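Hypothetical protein (Staphylococcus aureus subsp. aureus, PDB 1QYI) is of unknown function but contains a region related to the haloacid dehalogenase superfamily and so is probably a hydrolase of that type. Local coordinates at residues 17-22 against 54-59; 23-28 against 182-187; 76-81 against 172-177. One frame throughout, in Å; residues are numbered along the deposited sequence.

All three contacts are buried, though contact 3 comes nearest the surface, its Trp78 being partly exposed, and all join helices of the helical region between strands 3-6 and 233-237 of the parallel sheet. Contacts 1 and 2 share helix 16-31, which meets helix 49-60 through residues 17-22 and helix 172-195 through residues 23-28. Contact 3 also uses helix 172-195, nearer its start, and sets it against helix 77-93. The chemistry differs: contact 1 is a salt-bridge network around Asp20, contact 2 is indole packing on a leucine with a carboxylate close by, and contact 3 mixes a tryptophan-to-aspartate hydrogen bond, a water and apolar packing. Thr25 of contact 2 touches both Leu81 and Ala177 of contact 3.

Contact 1. Residues 17-22 against 54-59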
loop_
_atom_site.group_PDB
_atom_site.type_symbol
_atom_site.label_atom_id
_atom_site.label_comp_id
_atom_site.label_asym_id
_atom_site.label_seq_id
_atom_site.Cartn_x
_atom_site.Cartn_y
_atom_site.Cartn_z
ATOM N N ARG A 17 -2.259 -6.211 -5.520
ATOM C CA ARG A 17 -1.351 -7.164 -4.900
ATOM C C ARG A 17 -1.194 -6.870 -3.409
ATOM O O ARG A 17 -1.005 -7.786 -2.613
ATOM C CB ARG A 17 0.014 -7.112 -5.588
ATOM C CG ARG A 17 0.701 -8.462 -5.725
ATOM C CD ARG A 17 0.287 -9.192 -7.003
ATOM N NE ARG A 17 -0.651 -10.287 -6.759
ATOM C CZ ARG A 17 -0.771 -11.362 -7.543
ATOM N NH1 ARG A 17 -0.015 -11.496 -8.622
ATOM N NH2 ARG A 17 -1.644 -12.314 -7.248
ATOM N N CYS A 18 -1.262 -5.592 -3.035
ATOM C CA CYS A 18 -1.139 -5.224 -1.632
ATOM C C CYS A 18 -2.263 -5.901 -0.862
ATOM O O CYS A 18 -2.021 -6.559 0.157
ATOM C CB CYS A 18 -1.222 -3.703 -1.448
ATOM S SG CYS A 18 0.290 -2.792 -1.911
ATOM N N PHE A 19 -3.488 -5.755 -1.357
ATOM C CA PHE A 19 -4.651 -6.362 -0.714
ATOM C C PHE A 19 -4.507 -7.892 -0.716
ATOM O O PHE A 19 -4.974 -8.572 0.207
ATOM C CB PHE A 19 -5.930 -5.931 -1.441
ATOM C CG PHE A 19 -6.013 -4.444 -1.696
ATOM C CD1 PHE A 19 -5.737 -3.529 -0.679
ATOM C CD2 PHE A 19 -6.371 -3.960 -2.951
ATOM C CE1 PHE A 19 -5.815 -2.159 -0.909
ATOM C CE2 PHE A 19 -6.452 -2.591 -3.190
ATOM C CZ PHE A 19 -6.174 -1.685 -2.166
ATOM N N ASP A 20 -3.860 -8.423 -1.754
ATOM C CA ASP A 20 -3.608 -9.855 -1.869
ATOM C C ASP A 20 -2.677 -10.250 -0.724
ATOM O O ASP A 20 -3.028 -11.072 0.121
ATOM C CB ASP A 20 -2.896 -10.181 -3.187
ATOM C CG ASP A 20 -3.842 -10.396 -4.341
ATOM O OD1 ASP A 20 -5.049 -10.050 -4.244
ATOM O OD2 ASP A 20 -3.353 -10.910 -5.369
ATOM N N VAL A 21 -1.484 -9.665 -0.701
ATOM C CA VAL A 21 -0.530 -9.995 0.345
ATOM C C VAL A 21 -1.196 -9.781 1.701
ATOM O O VAL A 21 -1.052 -10.608 2.601
ATOM C CB VAL A 21 0.755 -9.159 0.246
ATOM C CG1 VAL A 21 1.693 -9.518 1.384
ATOM C CG2 VAL A 21 1.431 -9.432 -1.094
ATOM N N SER A 22 -1.946 -8.692 1.846
ATOM C CA SER A 22 -2.628 -8.442 3.102
ATOM C C SER A 22 -3.489 -9.664 3.477
ATOM O O SER A 22 -3.474 -10.114 4.635
ATOM C CB SER A 22 -3.489 -7.184 2.997
ATOM O OG SER A 22 -4.266 -6.999 4.181
ATOM N N ASP A 54 -8.756 -16.785 -4.084
ATOM C CA ASP A 54 -9.749 -17.446 -3.262
ATOM C C ASP A 54 -9.549 -17.034 -1.809
ATOM O O ASP A 54 -10.494 -16.689 -1.102
ATOM C CB ASP A 54 -9.611 -18.958 -3.383
ATOM C CG ASP A 54 -10.578 -19.685 -2.486
ATOM O OD1 ASP A 54 -11.803 -19.580 -2.728
ATOM O OD2 ASP A 54 -10.112 -20.330 -1.522
ATOM N N ILE A 55 -8.300 -17.083 -1.369
ATOM C CA ILE A 55 -7.948 -16.725 -0.001
ATOM C C ILE A 55 -8.458 -15.319 0.324
ATOM O O ILE A 55 -9.169 -15.119 1.313
ATOM C CB ILE A 55 -6.411 -16.842 0.171
ATOM C CG1 ILE A 55 -6.032 -18.328 0.061
ATOM C CG2 ILE A 55 -5.961 -16.216 1.489
ATOM C CD1 ILE A 55 -4.580 -18.622 -0.262
ATOM N N ARG A 56 -8.098 -14.366 -0.532
ATOM C CA ARG A 56 -8.504 -12.974 -0.392
ATOM C C ARG A 56 -10.021 -12.865 -0.300
ATOM O O ARG A 56 -10.572 -12.103 0.504
ATOM C CB ARG A 56 -8.028 -12.175 -1.601
ATOM C CG ARG A 56 -8.523 -10.744 -1.608
ATOM C CD ARG A 56 -7.984 -9.969 -2.792
ATOM N NE ARG A 56 -8.691 -8.710 -2.920
ATOM C CZ ARG A 56 -8.293 -7.696 -3.672
ATOM N NH1 ARG A 56 -7.173 -7.791 -4.380
ATOM N NH2 ARG A 56 -9.017 -6.582 -3.709
ATOM N N ASN A 57 -10.687 -13.624 -1.153
ATOM C CA ASN A 57 -12.129 -13.628 -1.179
ATOM C C ASN A 57 -12.689 -14.108 0.151
ATOM O O ASN A 57 -13.614 -13.506 0.691
ATOM C CB ASN A 57 -12.626 -14.521 -2.302
ATOM C CG ASN A 57 -14.121 -14.636 -2.311
ATOM O OD1 ASN A 57 -14.824 -13.627 -2.336
ATOM N ND2 ASN A 57 -14.627 -15.864 -2.287
ATOM N N ARG A 58 -12.132 -15.189 0.688
ATOM C CA ARG A 58 -12.608 -15.720 1.962
ATOM C C ARG A 58 -12.340 -14.767 3.123
ATOM O O ARG A 58 -13.243 -14.456 3.900
ATOM C CB ARG A 58 -11.943 -17.061 2.278
ATOM C CG ARG A 58 -12.355 -18.226 1.408
ATOM C CD ARG A 58 -11.780 -19.495 2.007
ATOM N NE ARG A 58 -12.350 -19.741 3.336
ATOM C CZ ARG A 58 -11.799 -20.516 4.266
ATOM N NH1 ARG A 58 -10.646 -21.132 4.026
ATOM N NH2 ARG A 58 -12.403 -20.676 5.434
ATOM N N ILE A 59 -11.093 -14.319 3.243
ATOM C CA ILE A 59 -10.691 -13.419 4.322
ATOM C C ILE A 59 -11.497 -12.118 4.337
ATOM O O ILE A 59 -12.103 -11.781 5.351
ATOM C CB ILE A 59 -9.169 -13.080 4.240
ATOM C CG1 ILE A 59 -8.334 -14.361 4.282
ATOM C CG2 ILE A 59 -8.765 -12.180 5.409
ATOM C CD1 ILE A 59 -8.563 -15.208 5.532
#
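Arg56 reaches from helix 49-60 to Asp20 and Phe19 on helix 16-31. Its CB points at the other helix, and with CG anti to the backbone N (chi1 174°) the chain runs out extended through CG, CD and NE. Arg56 CD passes 3.3 Å from Asp20 OD1. The guanidinium lies with one face on Phe19: Phe19 CB sits over the centre of the group, 3.7 Å from Arg56 CZ. Arg56 NH1 donates an almost straight hydrogen bond (165°) to Asp20 OD1 at 3.1 Å; the oxygen is close to the guanidinium plane but is met on its anti side, well out of the carboxylate plane. Arg56 NH2 ends 3.8 Å from Phe19 CD2, the ring and guanidinium planes standing 73° apart, and makes a salt bridge to Asp63, while NH1 also pairs with Glu16. The other carboxylate oxygen, Asp20 OD2, is gripped by two nitrogens of Arg17, one helical turn earlier: NH2 at 2.9 Å and NE at 3.1 Å. Asp20 thus bridges two arginines, one of each helix, and its buried charge is probably well compensated. The arrangement is a buried interhelical salt-bridge network, within a helical insertion consistent with the cap of a haloacid dehalogenase fold.

Contact 2. Residues 23-28 against 182-187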
loop_
_atom_site.group_PDB
_atom_site.type_symbol
_atom_site.label_atom_id
_atom_site.label_comp_id
_atom_site.label_asym_id
_atom_site.label_seq_id
_atom_site.Cartn_x
_atom_site.Cartn_y
_atom_site.Cartn_z
ATOM N N ALA A 23 -4.221 -10.209 2.501
ATOM C CA ALA A 23 -5.063 -11.391 2.733
ATOM C C ALA A 23 -4.216 -12.612 3.100
ATOM O O ALA A 23 -4.517 -13.313 4.064
ATOM C CB ALA A 23 -5.903 -11.699 1.490
ATOM N N LEU A 24 -3.168 -12.867 2.320
ATOM C CA LEU A 24 -2.272 -13.994 2.582
ATOM C C LEU A 24 -1.643 -13.894 3.960
ATOM O O LEU A 24 -1.353 -14.901 4.598
ATOM C CB LEU A 24 -1.147 -14.055 1.550
ATOM C CG LEU A 24 -1.452 -14.628 0.174
ATOM C CD1 LEU A 24 -0.129 -14.932 -0.526
ATOM C CD2 LEU A 24 -2.267 -15.910 0.327
ATOM N N THR A 25 -1.420 -12.672 4.422
ATOM C CA THR A 25 -0.814 -12.496 5.729
ATOM C C THR A 25 -1.730 -13.049 6.805
ATOM O O THR A 25 -1.339 -13.932 7.571
ATOM C CB THR A 25 -0.513 -11.032 5.994
ATOM O OG1 THR A 25 0.514 -10.612 5.089
ATOM C CG2 THR A 25 -0.031 -10.835 7.416
ATOM N N VAL A 26 -2.954 -12.540 6.846
ATOM C CA VAL A 26 -3.941 -12.988 7.817
ATOM C C VAL A 26 -4.079 -14.510 7.751
ATOM O O VAL A 26 -4.066 -15.201 8.775
ATOM C CB VAL A 26 -5.303 -12.327 7.525
ATOM C CG1 VAL A 26 -6.299 -12.651 8.623
ATOM C CG2 VAL A 26 -5.122 -10.827 7.393
ATOM N N TYR A 27 -4.181 -15.032 6.535
ATOM C CA TYR A 27 -4.325 -16.472 6.336
ATOM C C TYR A 27 -3.107 -17.275 6.845
ATOM O O TYR A 27 -3.262 -18.304 7.498
ATOM C CB TYR A 27 -4.604 -16.748 4.846
ATOM C CG TYR A 27 -5.243 -18.091 4.543
ATOM C CD1 TYR A 27 -6.475 -18.460 5.106
ATOM C CD2 TYR A 27 -4.617 -18.995 3.687
ATOM C CE1 TYR A 27 -7.057 -19.707 4.820
ATOM C CE2 TYR A 27 -5.181 -20.230 3.393
ATOM C CZ TYR A 27 -6.390 -20.588 3.957
ATOM O OH TYR A 27 -6.899 -21.838 3.679
ATOM N N GLU A 28 -1.895 -16.814 6.565
ATOM C CA GLU A 28 -0.723 -17.537 7.034
ATOM C C GLU A 28 -0.613 -17.502 8.548
ATOM O O GLU A 28 -0.108 -18.436 9.172
ATOM C CB GLU A 28 0.547 -16.946 6.465
ATOM C CG GLU A 28 1.743 -17.851 6.644
ATOM C CD GLU A 28 3.041 -17.117 6.456
ATOM O OE1 GLU A 28 3.054 -16.105 5.703
ATOM O OE2 GLU A 28 4.050 -17.564 7.054
ATOM N N GLN A 182 5.656 -8.017 4.935
ATOM C CA GLN A 182 6.833 -7.519 4.243
ATOM C C GLN A 182 7.625 -8.640 3.574
ATOM O O GLN A 182 8.132 -8.470 2.462
ATOM C CB GLN A 182 7.712 -6.713 5.214
ATOM C CG GLN A 182 7.081 -5.388 5.641
ATOM C CD GLN A 182 6.956 -4.392 4.493
ATOM O OE1 GLN A 182 7.915 -3.696 4.166
ATOM N NE2 GLN A 182 5.779 -4.336 3.864
ATOM N N GLU A 183 7.728 -9.790 4.234
ATOM C CA GLU A 183 8.460 -10.896 3.635
ATOM C C GLU A 183 7.649 -11.420 2.456
ATOM O O GLU A 183 8.193 -11.752 1.404
ATOM C CB GLU A 183 8.715 -12.012 4.648
ATOM C CG GLU A 183 10.137 -12.504 4.566
ATOM C CD GLU A 183 10.421 -13.703 5.446
ATOM O OE1 GLU A 183 10.199 -13.613 6.672
ATOM O OE2 GLU A 183 10.876 -14.732 4.904
ATOM N N TRP A 184 6.338 -11.484 2.648
ATOM C CA TRP A 184 5.430 -11.920 1.602
ATOM C C TRP A 184 5.633 -11.027 0.374
ATOM O O TRP A 184 5.802 -11.512 -0.742
ATOM C CB TRP A 184 3.990 -11.786 2.094
ATOM C CG TRP A 184 3.352 -13.071 2.579
ATOM C CD1 TRP A 184 2.538 -13.229 3.662
ATOM C CD2 TRP A 184 3.403 -14.343 1.920
ATOM N NE1 TRP A 184 2.067 -14.524 3.709
ATOM C CE2 TRP A 184 2.571 -15.222 2.651
ATOM C CE3 TRP A 184 4.049 -14.817 0.771
ATOM C CZ2 TRP A 184 2.387 -16.550 2.284
ATOM C CZ3 TRP A 184 3.866 -16.136 0.404
ATOM C CH2 TRP A 184 3.028 -16.989 1.159
ATOM N N TYR A 185 5.639 -9.718 0.601
ATOM C CA TYR A 185 5.792 -8.754 -0.475
ATOM C C TYR A 185 7.200 -8.616 -1.051
ATOM O O TYR A 185 7.419 -8.909 -2.227
ATOM C CB TYR A 185 5.288 -7.387 -0.010
ATOM C CG TYR A 185 4.887 -6.437 -1.124
ATOM C CD1 TYR A 185 5.843 -5.750 -1.872
ATOM C CD2 TYR A 185 3.541 -6.216 -1.416
ATOM C CE1 TYR A 185 5.463 -4.860 -2.882
ATOM C CE2 TYR A 185 3.152 -5.339 -2.416
ATOM C CZ TYR A 185 4.113 -4.661 -3.141
ATOM O OH TYR A 185 3.713 -3.769 -4.104
ATOM N N LEU A 186 8.151 -8.160 -0.242
ATOM C CA LEU A 186 9.523 -7.976 -0.726
ATOM C C LEU A 186 10.238 -9.288 -1.001
ATOM O O LEU A 186 11.151 -9.344 -1.829
ATOM C CB LEU A 186 10.342 -7.175 0.286
ATOM C CG LEU A 186 9.715 -5.881 0.810
ATOM C CD1 LEU A 186 10.517 -5.392 2.003
ATOM C CD2 LEU A 186 9.656 -4.821 -0.291
ATOM N N GLY A 187 9.819 -10.346 -0.318
ATOM C CA GLY A 187 10.485 -11.623 -0.486
ATOM C C GLY A 187 11.585 -11.703 0.561
ATOM O O GLY A 187 12.023 -10.679 1.070
#
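The indole of Trp184 projects from helix 172-195 against Leu24 and Thr25 of helix 16-31 and, one turn on from Leu24, Glu28. One face of the indole is taken by Leu24: its CD1 stands 4.0 Å from the centroid of the six-membered ring of Trp184, only 6° off the ring normal, a clear CH-pi contact. Leu24 crosses this face at about a right angle, with its CB by NE1 and CE2 of Trp184, 4.0 Å from the latter. Leu24 CG is opposite the carbonyl carbon, which sends the branch beyond the indole's pyrrole part so that CD1 lies over the benzene ring, while CD2 turns away to Ile55 of helix 49-60. The Glu28 carboxylate approaches from the other side of the indole plane and stands nearly upright on it, the two planes being 83° apart. Its OE1 is 2.7 Å from Trp184 NE1, yet the angle is too poor for a hydrogen bond, because the oxygen sits well above the ring plane.

The two segments, with axes 10.1 Å apart at closest approach and inclined at 134°, belong to the helical insertion between the first and second strands of the sheet in chain order, the position of a C1-type cap in haloacid dehalogenase relatives. Glu28 OE1 forms a salt bridge with Lys204, and the same lysine makes a cation-pi contact with Trp184; carboxylate, ammonium and indole therefore form one cluster. Thr25 OG1 comes obliquely to within 3.6 Å of Trp184 CD1, its hydroxyl being hydrogen-bonded to Val21 O one turn back.

Contact 3. Residues 76-81 against 172-177; sequences SNWDML and ALWTLA
Trp174 is the first residue of 172-177 to meet residues 76-81, and its indole reaches both Trp78 and Asp79. Its CG lies opposite the backbone N (chi1 -172°), which swings the ring across to the other helix, where Trp174 NE1 donates to Asp79 OD1 at 3.2 Å. The bond is bent, 137° at the hydrogen; the carboxylate is met from above its plane, and the oxygen is itself tilted out of the Trp174 ring plane. Asp79 has its stronger partner outside the segments, Lys144, which forms a salt bridge with OD2, while OD1 has a further, weak hydrogen bond with Tyr148 OH. On the benzene side of the indole, CZ2 of Trp174 packs 3.6 Å from Trp78 CB and its CH2 lies 3.7 Å from Trp78 CE3. The two six-membered rings, with perpendicular planes, meet obliquely, whereas Phe82 makes an edge-to-face pair with Trp174 and Tyr181 one with Trp78. A water lies over one face of the Trp174 ring; it donates to Trp174 O at 2.7 Å and only weakly to Trp78 O.

One turn on, Ala177 presents its CB to Leu81, whose CD1 is 3.5 Å away. The leucine's CG is wedged between its own backbone N and carbonyl carbon (chi1 65°), an orientation that brings CD1 round to the alanine.

Trp174 thus joins a polar bond to apolar packing, and Ala177 adds apolar packing alone. The bent indole bond probably serves to orient the carboxylate and the ring, while Lys144, on the other oxygen, probably balances the charge.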
loop_
_atom_site.group_PDB
_atom_site.type_symbol
_atom_site.label_atom_id
_atom_site.label_comp_id
_atom_site.label_asym_id
_atom_site.label_seq_id
_atom_site.Cartn_x
_atom_site.Cartn_y
_atom_site.Cartn_z
ATOM N N SER A 76 -4.012 1.854 5.337
ATOM C CA SER A 76 -2.708 1.208 5.433
ATOM C C SER A 76 -2.948 -0.295 5.444
ATOM O O SER A 76 -3.758 -0.772 6.232
ATOM C CB SER A 76 -1.990 1.617 6.719
ATOM O OG SER A 76 -0.740 0.935 6.828
ATOM N N ASN A 77 -2.258 -1.039 4.582
ATOM C CA ASN A 77 -2.453 -2.487 4.530
ATOM C C ASN A 77 -2.021 -3.158 5.825
ATOM O O ASN A 77 -2.665 -4.105 6.270
ATOM C CB ASN A 77 -1.687 -3.105 3.355
ATOM C CG ASN A 77 -2.202 -2.635 2.011
ATOM O OD1 ASN A 77 -1.916 -1.519 1.575
ATOM N ND2 ASN A 77 -2.975 -3.485 1.348
ATOM N N TRP A 78 -0.931 -2.673 6.421
ATOM C CA TRP A 78 -0.445 -3.236 7.676
ATOM C C TRP A 78 -1.568 -3.156 8.711
ATOM O O TRP A 78 -1.934 -4.163 9.326
ATOM C CB TRP A 78 0.787 -2.469 8.186
ATOM C CG TRP A 78 1.998 -2.536 7.276
ATOM C CD1 TRP A 78 2.327 -3.556 6.411
ATOM C CD2 TRP A 78 3.075 -1.587 7.196
ATOM N NE1 TRP A 78 3.532 -3.297 5.812
ATOM C CE2 TRP A 78 4.017 -2.097 6.271
ATOM C CE3 TRP A 78 3.338 -0.354 7.816
ATOM C CZ2 TRP A 78 5.212 -1.420 5.951
ATOM C CZ3 TRP A 78 4.527 0.324 7.499
ATOM C CH2 TRP A 78 5.448 -0.215 6.573
ATOM N N ASP A 79 -2.132 -1.963 8.886
ATOM C CA ASP A 79 -3.209 -1.793 9.852
ATOM C C ASP A 79 -4.417 -2.678 9.537
ATOM O O ASP A 79 -4.966 -3.328 10.433
ATOM C CB ASP A 79 -3.648 -0.328 9.922
ATOM C CG ASP A 79 -2.556 0.589 10.455
ATOM O OD1 ASP A 79 -2.007 0.307 11.542
ATOM O OD2 ASP A 79 -2.248 1.599 9.783
HETATM N N MSE A 80 -4.818 -2.712 8.269
HETATM C CA MSE A 80 -5.966 -3.515 7.860
HETATM C C MSE A 80 -5.834 -5.006 8.186
HETATM O O MSE A 80 -6.717 -5.590 8.813
HETATM C CB MSE A 80 -6.228 -3.351 6.362
HETATM C CG MSE A 80 -6.543 -1.935 5.940
HETATM SE SE MSE A 80 -7.170 -1.851 4.122
HETATM C CE MSE A 80 -5.850 -3.028 3.292
ATOM N N LEU A 81 -4.738 -5.618 7.750
ATOM C CA LEU A 81 -4.518 -7.030 8.002
ATOM C C LEU A 81 -4.412 -7.288 9.504
ATOM O O LEU A 81 -4.807 -8.346 9.986
ATOM C CB LEU A 81 -3.255 -7.503 7.283
ATOM C CG LEU A 81 -1.907 -6.930 7.715
ATOM C CD1 LEU A 81 -1.390 -7.681 8.942
ATOM C CD2 LEU A 81 -0.904 -7.085 6.566
ATOM N N ALA A 172 3.709 -5.531 19.705
ATOM C CA ALA A 172 4.474 -6.717 19.363
ATOM C C ALA A 172 3.725 -7.542 18.315
ATOM O O ALA A 172 4.327 -8.032 17.357
ATOM C CB ALA A 172 4.741 -7.560 20.612
ATOM N N LEU A 173 2.414 -7.699 18.492
ATOM C CA LEU A 173 1.613 -8.463 17.537
ATOM C C LEU A 173 1.571 -7.716 16.205
ATOM O O LEU A 173 1.641 -8.331 15.143
ATOM C CB LEU A 173 0.177 -8.646 18.046
ATOM C CG LEU A 173 -0.688 -9.835 17.583
ATOM C CD1 LEU A 173 -2.116 -9.347 17.469
ATOM C CD2 LEU A 173 -0.220 -10.411 16.254
ATOM N N TRP A 174 1.454 -6.391 16.271
ATOM C CA TRP A 174 1.394 -5.565 15.068
ATOM C C TRP A 174 2.694 -5.681 14.275
ATOM O O TRP A 174 2.691 -5.681 13.042
ATOM C CB TRP A 174 1.164 -4.096 15.432
ATOM C CG TRP A 174 0.904 -3.218 14.232
ATOM C CD1 TRP A 174 -0.309 -2.935 13.678
ATOM C CD2 TRP A 174 1.885 -2.567 13.413
ATOM N NE1 TRP A 174 -0.152 -2.145 12.568
ATOM C CE2 TRP A 174 1.170 -1.894 12.390
ATOM C CE3 TRP A 174 3.276 -2.472 13.453
ATOM C CZ2 TRP A 174 1.839 -1.142 11.390
ATOM C CZ3 TRP A 174 3.924 -1.729 12.463
ATOM C CH2 TRP A 174 3.200 -1.065 11.453
ATOM N N THR A 175 3.802 -5.764 15.006
ATOM C CA THR A 175 5.127 -5.898 14.418
ATOM C C THR A 175 5.262 -7.253 13.734
ATOM O O THR A 175 5.840 -7.353 12.657
ATOM C CB THR A 175 6.210 -5.721 15.508
ATOM O OG1 THR A 175 6.064 -4.423 16.092
ATOM C CG2 THR A 175 7.611 -5.846 14.930
ATOM N N LEU A 176 4.705 -8.288 14.358
ATOM C CA LEU A 176 4.741 -9.631 13.795
ATOM C C LEU A 176 4.012 -9.669 12.465
ATOM O O LEU A 176 4.592 -10.032 11.438
ATOM C CB LEU A 176 4.083 -10.643 14.734
ATOM C CG LEU A 176 3.947 -12.061 14.167
ATOM C CD1 LEU A 176 5.323 -12.612 13.788
ATOM C CD2 LEU A 176 3.267 -12.967 15.189
ATOM N N ALA A 177 2.737 -9.293 12.492
ATOM C CA ALA A 177 1.896 -9.289 11.307
ATOM C C ALA A 177 2.507 -8.447 10.208
ATOM O O ALA A 177 2.421 -8.789 9.035
ATOM C CB ALA A 177 0.525 -8.754 11.658
HETATM O O HOH W 1 0.604 -5.493 11.290
#